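Local coordinates for protein F420-reducing hydrogenase, subunit beta (Methanothermobacter marburgensis, PDB 4OMF) that probably carries electrons from hydrogen oxidation through its iron-sulfur cluster to FAD, where coenzyme F420 is reduced, at residues E188-G191 against C192-C195; E255-A258 against A259-K262; A270-E274 against M275-T279. All blocks are in the same frame, centred on the assembly; numbering follows the deposited sequence.

Interaction 1 of 3, residues E188-G191 against C192-C195. With SF4 (iron/sulfur cluster), chain N.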
loop_
_atom_site.group_PDB
_atom_site.type_symbol
_atom_site.label_atom_id
_atom_site.label_comp_id
_atom_site.label_asym_id
_atom_site.label_seq_id
_atom_site.Cartn_x
_atom_site.Cartn_y
_atom_site.Cartn_z
ATOM N N GLU C 188 14.563 20.520 -16.404
ATOM C CA GLU C 188 15.224 19.818 -15.288
ATOM C C GLU C 188 14.203 19.426 -14.193
ATOM O O GLU C 188 13.101 19.991 -14.147
ATOM C CB GLU C 188 16.344 20.684 -14.700
ATOM C CG GLU C 188 15.912 21.785 -13.728
ATOM C CD GLU C 188 15.196 22.968 -14.366
ATOM O OE1 GLU C 188 14.556 23.743 -13.604
ATOM O OE2 GLU C 188 15.271 23.146 -15.608
ATOM N N GLN C 189 14.535 18.453 -13.335
ATOM C CA GLN C 189 13.583 18.062 -12.282
ATOM C C GLN C 189 13.375 19.247 -11.316
ATOM O O GLN C 189 14.308 19.999 -11.044
ATOM C CB GLN C 189 14.048 16.811 -11.534
ATOM C CG GLN C 189 15.398 16.969 -10.817
ATOM C CD GLN C 189 15.781 15.766 -9.970
ATOM O OE1 GLN C 189 15.014 14.810 -9.830
ATOM N NE2 GLN C 189 16.992 15.802 -9.412
ATOM N N ALA C 190 12.132 19.462 -10.869
ATOM C CA ALA C 190 11.817 20.641 -10.051
ATOM C C ALA C 190 12.562 20.634 -8.713
ATOM O O ALA C 190 12.762 21.686 -8.103
ATOM C CB ALA C 190 10.326 20.731 -9.807
ATOM N N GLY C 191 12.952 19.450 -8.248
ATOM C CA GLY C 191 13.615 19.323 -6.961
ATOM C C GLY C 191 14.959 20.044 -6.895
ATOM O O GLY C 191 15.461 20.366 -5.818
ATOM N N CYS C 192 15.545 20.314 -8.052
ATOM C CA CYS C 192 16.833 20.997 -8.105
ATOM C C CYS C 192 16.726 22.470 -7.714
ATOM O O CYS C 192 17.732 23.090 -7.412
ATOM C CB CYS C 192 17.441 20.893 -9.504
ATOM S SG CYS C 192 17.941 19.235 -9.952
ATOM N N LYS C 193 15.507 23.016 -7.721
ATOM C CA LYS C 193 15.289 24.450 -7.503
ATOM C C LYS C 193 15.805 24.940 -6.162
ATOM O O LYS C 193 16.168 26.107 -6.034
ATOM C CB LYS C 193 13.792 24.802 -7.591
ATOM C CG LYS C 193 13.191 24.883 -8.967
ATOM C CD LYS C 193 11.660 25.076 -8.856
ATOM C CE LYS C 193 10.938 24.581 -10.117
ATOM N NZ LYS C 193 9.429 24.521 -9.995
ATOM N N ILE C 194 15.809 24.068 -5.154
ATOM C CA ILE C 194 16.171 24.493 -3.801
ATOM C C ILE C 194 17.532 23.948 -3.386
ATOM O O ILE C 194 17.929 24.030 -2.222
ATOM C CB ILE C 194 15.084 24.079 -2.783
ATOM C CG1 ILE C 194 14.930 22.553 -2.695
ATOM C CG2 ILE C 194 13.740 24.737 -3.148
ATOM C CD1 ILE C 194 13.917 22.151 -1.622
ATOM N N CYS C 195 18.284 23.445 -4.355
ATOM C CA CYS C 195 19.593 22.885 -4.061
ATOM C C CYS C 195 20.666 23.997 -3.930
ATOM O O CYS C 195 20.830 24.822 -4.838
ATOM C CB CYS C 195 19.996 21.898 -5.142
ATOM S SG CYS C 195 21.585 21.072 -4.765
HETATM FE FE1 SF4 N . 20.943 16.911 -6.962
HETATM FE FE2 SF4 N . 21.292 19.494 -6.493
HETATM FE FE3 SF4 N . 19.636 18.745 -8.449
HETATM FE FE4 SF4 N . 22.278 18.363 -8.796
HETATM S S1 SF4 N . 21.214 20.418 -8.594
HETATM S S2 SF4 N . 20.608 16.801 -9.200
HETATM S S3 SF4 N . 22.976 17.972 -6.679
HETATM S S4 SF4 N . 19.319 18.367 -6.208
#
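The carboxamide of Gln189 meets Cys192 through its amino end rather than through a face: NE2 is directed at Cys192 SG, 3.6 Å away, in a weak N-H...S bond (151°). The same NE2 lies 3.8 Å from the inorganic sulfur S2 of the iron-sulfur cluster. Nearer the backbone, Gln189 CG packs 3.5 Å from Cys192 SG, because chi1 of 61° tucks CG between the backbone N and the carbonyl carbon, and the extended remainder carries the amide past the sulfur. NE2 also bonds to the backbone of another protein chain, while OE1 accepts from a basic side chain of that chain, so both ends of the amide are held. The backbone coils in tight i to i+3 turns: Cys192 N donates to Gln189 O and Lys193 N to Ala190 O, each donor standing above the carbonyl plane. These turns present the Cys-X-X-Cys pair of the cluster site, with Cys192 SG 2.3 Å from iron FE3 and Cys195 SG 2.4 Å from iron FE2. Lys193 runs extended past Ala190, where another protein chain also packs, its CG 3.3 Å from Ala190 O and its CE 3.9 Å from Ala190 CB.

Interaction 2 of 3, residues E255-A258 against A259-K262. With SF4 (iron/sulfur cluster), chain N.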
loop_
_atom_site.group_PDB
_atom_site.type_symbol
_atom_site.label_atom_id
_atom_site.label_comp_id
_atom_site.label_asym_id
_atom_site.label_seq_id
_atom_site.Cartn_x
_atom_site.Cartn_y
_atom_site.Cartn_z
ATOM N N GLU C 255 33.618 30.093 -8.318
ATOM C CA GLU C 255 32.969 30.827 -7.239
ATOM C C GLU C 255 31.729 31.570 -7.739
ATOM O O GLU C 255 30.742 31.688 -7.019
ATOM C CB GLU C 255 33.951 31.800 -6.595
ATOM C CG GLU C 255 35.108 31.083 -5.896
ATOM C CD GLU C 255 36.242 32.021 -5.490
ATOM O OE1 GLU C 255 36.423 33.074 -6.138
ATOM O OE2 GLU C 255 36.960 31.692 -4.525
ATOM N N LYS C 256 31.771 32.054 -8.979
ATOM C CA LYS C 256 30.620 32.774 -9.516
ATOM C C LYS C 256 29.422 31.836 -9.604
ATOM O O LYS C 256 28.343 32.143 -9.109
ATOM C CB LYS C 256 30.909 33.355 -10.892
ATOM C CG LYS C 256 29.806 34.302 -11.374
ATOM C CD LYS C 256 29.596 34.220 -12.876
ATOM C CE LYS C 256 30.868 34.538 -13.642
ATOM N NZ LYS C 256 30.718 34.223 -15.096
ATOM N N LEU C 257 29.631 30.688 -10.232
ATOM C CA LEU C 257 28.543 29.719 -10.420
ATOM C C LEU C 257 28.009 29.179 -9.081
ATOM O O LEU C 257 26.798 29.052 -8.914
ATOM C CB LEU C 257 29.005 28.573 -11.324
ATOM C CG LEU C 257 29.374 29.041 -12.746
ATOM C CD1 LEU C 257 29.794 27.889 -13.631
ATOM C CD2 LEU C 257 28.218 29.779 -13.385
ATOM N N ALA C 258 28.905 28.894 -8.138
ATOM C CA ALA C 258 28.505 28.430 -6.808
ATOM C C ALA C 258 27.629 29.473 -6.091
ATOM O O ALA C 258 26.638 29.126 -5.437
ATOM C CB ALA C 258 29.767 28.087 -5.946
ATOM N N ALA C 259 27.985 30.747 -6.232
ATOM C CA ALA C 259 27.208 31.826 -5.622
ATOM C C ALA C 259 25.882 32.036 -6.345
ATOM O O ALA C 259 24.867 32.310 -5.701
ATOM C CB ALA C 259 28.017 33.141 -5.599
ATOM N N GLN C 260 25.889 31.925 -7.679
ATOM C CA GLN C 260 24.645 31.971 -8.450
ATOM C C GLN C 260 23.695 30.876 -7.974
ATOM O O GLN C 260 22.500 31.121 -7.795
ATOM C CB GLN C 260 24.892 31.808 -9.960
ATOM C CG GLN C 260 25.493 33.040 -10.643
ATOM C CD GLN C 260 25.633 32.869 -12.144
ATOM O OE1 GLN C 260 25.292 31.829 -12.692
ATOM N NE2 GLN C 260 26.125 33.904 -12.816
ATOM N N LYS C 261 24.221 29.671 -7.776
ATOM C CA LYS C 261 23.341 28.545 -7.423
ATOM C C LYS C 261 22.711 28.791 -6.057
ATOM O O LYS C 261 21.519 28.555 -5.862
ATOM C CB LYS C 261 24.088 27.218 -7.430
ATOM C CG LYS C 261 23.169 25.999 -7.281
ATOM C CD LYS C 261 23.961 24.706 -7.259
ATOM C CE LYS C 261 22.987 23.505 -7.261
ATOM N NZ LYS C 261 23.707 22.208 -7.236
ATOM N N LYS C 262 23.514 29.284 -5.121
ATOM C CA LYS C 262 23.030 29.508 -3.762
ATOM C C LYS C 262 21.986 30.620 -3.709
ATOM O O LYS C 262 20.999 30.512 -2.989
ATOM C CB LYS C 262 24.184 29.840 -2.820
ATOM C CG LYS C 262 25.031 28.643 -2.449
ATOM C CD LYS C 262 26.151 29.044 -1.512
ATOM C CE LYS C 262 27.164 27.920 -1.351
ATOM N NZ LYS C 262 26.560 26.676 -0.802
HETATM FE FE1 SF4 N . 20.943 16.911 -6.962
HETATM FE FE2 SF4 N . 21.292 19.494 -6.493
HETATM FE FE3 SF4 N . 19.636 18.745 -8.449
HETATM FE FE4 SF4 N . 22.278 18.363 -8.796
HETATM S S1 SF4 N . 21.214 20.418 -8.594
HETATM S S2 SF4 N . 20.608 16.801 -9.200
HETATM S S3 SF4 N . 22.976 17.972 -6.679
HETATM S S4 SF4 N . 19.319 18.367 -6.208
#
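From Glu255 to Lys262 the backbone is regular alpha-helix, with Ala259, Gln260, Lys261 and Lys262 each giving its N-H to the carbonyl four residues back; the Gln260 N to Lys256 O bond is 2.8 Å long. The Gln260 amide lies across two side chains of the preceding turn. Gln260 NE2 lies 3.5 Å from Lys256 CD, the two chains running side by side in the same direction. Gln260 OE1 comes 3.6 Å from the methyl Leu257 CD2, the leucine crossing the glutamine at a slant. Gln260 CG, beside its own backbone N, rests 3.4 Å from Lys256 O. Leu257 also packs on Val210, and its side chain is about 6 Å from the bound FAD. Lys261 leaves the helix on the side of the iron-sulfur cluster. With CG anti to the backbone N (chi1 -171°) and every later torsion extended, it reaches out as a straight rod that sets NZ 3.4 Å from cluster sulfur S1. NZ is hydrogen-bonded to the carbonyl oxygens of Cys134 and Asp197, which fix the ammonium beside the cluster. Lys262 passes its CG 3.4 Å from Ala258 O, then bends at its last torsion (chi4 -60°); its NZ forms a salt bridge with Glu201 and bonds to Lys196 O. A buried ammonium group so close to S1 would probably offset negative charge on the cluster and its thiolates, and so is likely to favour the reduced state.

Interaction 3 of 3, residues A270-E274 against M275-T279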
loop_
_atom_site.group_PDB
_atom_site.type_symbol
_atom_site.label_atom_id
_atom_site.label_comp_id
_atom_site.label_asym_id
_atom_site.label_seq_id
_atom_site.Cartn_x
_atom_site.Cartn_y
_atom_site.Cartn_z
ATOM N N ALA C 270 12.622 30.472 -0.173
ATOM C CA ALA C 270 11.728 31.483 0.385
ATOM C C ALA C 270 10.343 31.430 -0.253
ATOM O O ALA C 270 9.335 31.626 0.425
ATOM C CB ALA C 270 12.324 32.881 0.221
ATOM N N ALA C 271 10.302 31.217 -1.563
ATOM C CA ALA C 271 9.033 31.079 -2.273
ATOM C C ALA C 271 8.195 29.894 -1.733
ATOM O O ALA C 271 6.974 30.012 -1.572
ATOM C CB ALA C 271 9.289 30.914 -3.756
ATOM N N ARG C 272 8.860 28.771 -1.451
ATOM C CA ARG C 272 8.191 27.602 -0.853
ATOM C C ARG C 272 7.560 27.947 0.468
ATOM O O ARG C 272 6.422 27.573 0.743
ATOM C CB ARG C 272 9.159 26.457 -0.620
ATOM C CG ARG C 272 9.530 25.705 -1.859
ATOM C CD ARG C 272 10.332 24.458 -1.509
ATOM N NE ARG C 272 9.532 23.416 -0.862
ATOM C CZ ARG C 272 8.796 22.533 -1.532
ATOM N NH1 ARG C 272 8.742 22.582 -2.859
ATOM N NH2 ARG C 272 8.119 21.593 -0.881
ATOM N N LYS C 273 8.316 28.660 1.302
ATOM C CA LYS C 273 7.831 28.980 2.636
ATOM C C LYS C 273 6.652 29.936 2.573
ATOM O O LYS C 273 5.736 29.829 3.384
ATOM C CB LYS C 273 8.969 29.534 3.500
ATOM C CG LYS C 273 9.858 28.406 4.047
ATOM C CD LYS C 273 11.188 28.892 4.627
ATOM C CE LYS C 273 12.167 27.721 4.787
ATOM N NZ LYS C 273 13.513 28.162 5.239
ATOM N N GLU C 274 6.651 30.852 1.606
ATOM C CA GLU C 274 5.528 31.783 1.456
ATOM C C GLU C 274 4.259 31.030 1.041
ATOM O O GLU C 274 3.150 31.423 1.400
ATOM C CB GLU C 274 5.850 32.881 0.432
ATOM C CG GLU C 274 4.800 33.989 0.347
ATOM C CD GLU C 274 3.752 33.749 -0.738
ATOM O OE1 GLU C 274 3.894 32.780 -1.508
ATOM O OE2 GLU C 274 2.781 34.537 -0.826
ATOM N N MET C 275 4.433 29.948 0.284
ATOM C CA MET C 275 3.312 29.100 -0.130
ATOM C C MET C 275 2.859 28.150 0.976
ATOM O O MET C 275 1.753 27.600 0.912
ATOM C CB MET C 275 3.699 28.292 -1.363
ATOM C CG MET C 275 3.797 29.117 -2.636
ATOM S SD MET C 275 4.472 28.060 -3.947
ATOM C CE MET C 275 3.164 26.836 -4.092
ATOM N N GLY C 276 3.715 27.956 1.984
ATOM C CA GLY C 276 3.423 27.066 3.095
ATOM C C GLY C 276 3.797 25.605 2.831
ATOM O O GLY C 276 3.324 24.700 3.523
ATOM N N LEU C 277 4.660 25.391 1.841
ATOM C CA LEU C 277 5.151 24.058 1.484
ATOM C C LEU C 277 6.289 23.613 2.395
ATOM O O LEU C 277 7.144 24.424 2.758
ATOM C CB LEU C 277 5.633 24.037 0.029
ATOM C CG LEU C 277 4.563 24.239 -1.046
ATOM C CD1 LEU C 277 5.222 24.286 -2.419
ATOM C CD2 LEU C 277 3.571 23.092 -0.985
ATOM N N PRO C 278 6.317 22.323 2.756
ATOM C CA PRO C 278 7.393 21.823 3.617
ATOM C C PRO C 278 8.764 21.958 2.965
ATOM O O PRO C 278 8.938 21.640 1.785
ATOM C CB PRO C 278 7.029 20.346 3.812
ATOM C CG PRO C 278 6.226 20.006 2.573
ATOM C CD PRO C 278 5.409 21.242 2.324
ATOM N N THR C 279 9.735 22.421 3.744
ATOM C CA THR C 279 11.078 22.648 3.223
ATOM C C THR C 279 12.117 22.309 4.283
ATOM O O THR C 279 12.082 22.873 5.365
ATOM C CB THR C 279 11.253 24.115 2.784
ATOM O OG1 THR C 279 10.150 24.490 1.947
ATOM C CG2 THR C 279 12.590 24.307 2.036
#
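A Schellman motif closes the C-terminal helix: Leu277 N reaches back to Arg272 O (3.0 Å), and Gly276 N makes a weak bond to Lys273 O. Gly276, at a phi of 86°, reverses the chain, a conformation in which a CB would jam against the carbonyl oxygen of Met275. The tail then turns back along Arg272, whose guanidinium clasps it. NE donates to Thr279 OG1 at 3.1 Å and NH2 to Pro278 O at 2.8 Å, both acceptors close to the guanidinium plane; NE adds a weak bond to Pro278 O. Over one face of the group sits Leu277 CB, 3.6 Å from NH2. The bend at chi3 (71°) turns the guanidinium out of the line of its alkyl chain toward the tail. NH2 has a further partner in the backbone of another protein chain. A methionine in place of Arg272 would probably leave Pro278 O and Thr279 OG1 without the guanidinium N-H groups and hold residues 278-279 less firmly. Because NE and NH2 give their N-H groups to neutral oxygens of the tail and of another chain, the positive charge is probably stabilised at least partly by these dipoles.

In the fold
Along the chain the three contacts follow in series: interaction 1 in the loop between strands 176-180 and 205-208, then interactions 2 and 3 on helix 251-275, the last running past its end. Centres of interactions 1 and 2 lie about 15 Å apart, and Cys195 SG packs 3.5 Å from Lys261 NZ, both at the cluster. Interactions 1 and 3, about 14 Å apart between centres, meet where Ile194 CG2 lies 3.8 Å from Arg272 CD. Interactions 2 and 3 do not touch (nearest atoms about 9 Å apart). The cysteine loop thus lies against one helix that nears the FAD, passes the cluster and ends beside other chains, consistent with lining part of the probable electron path.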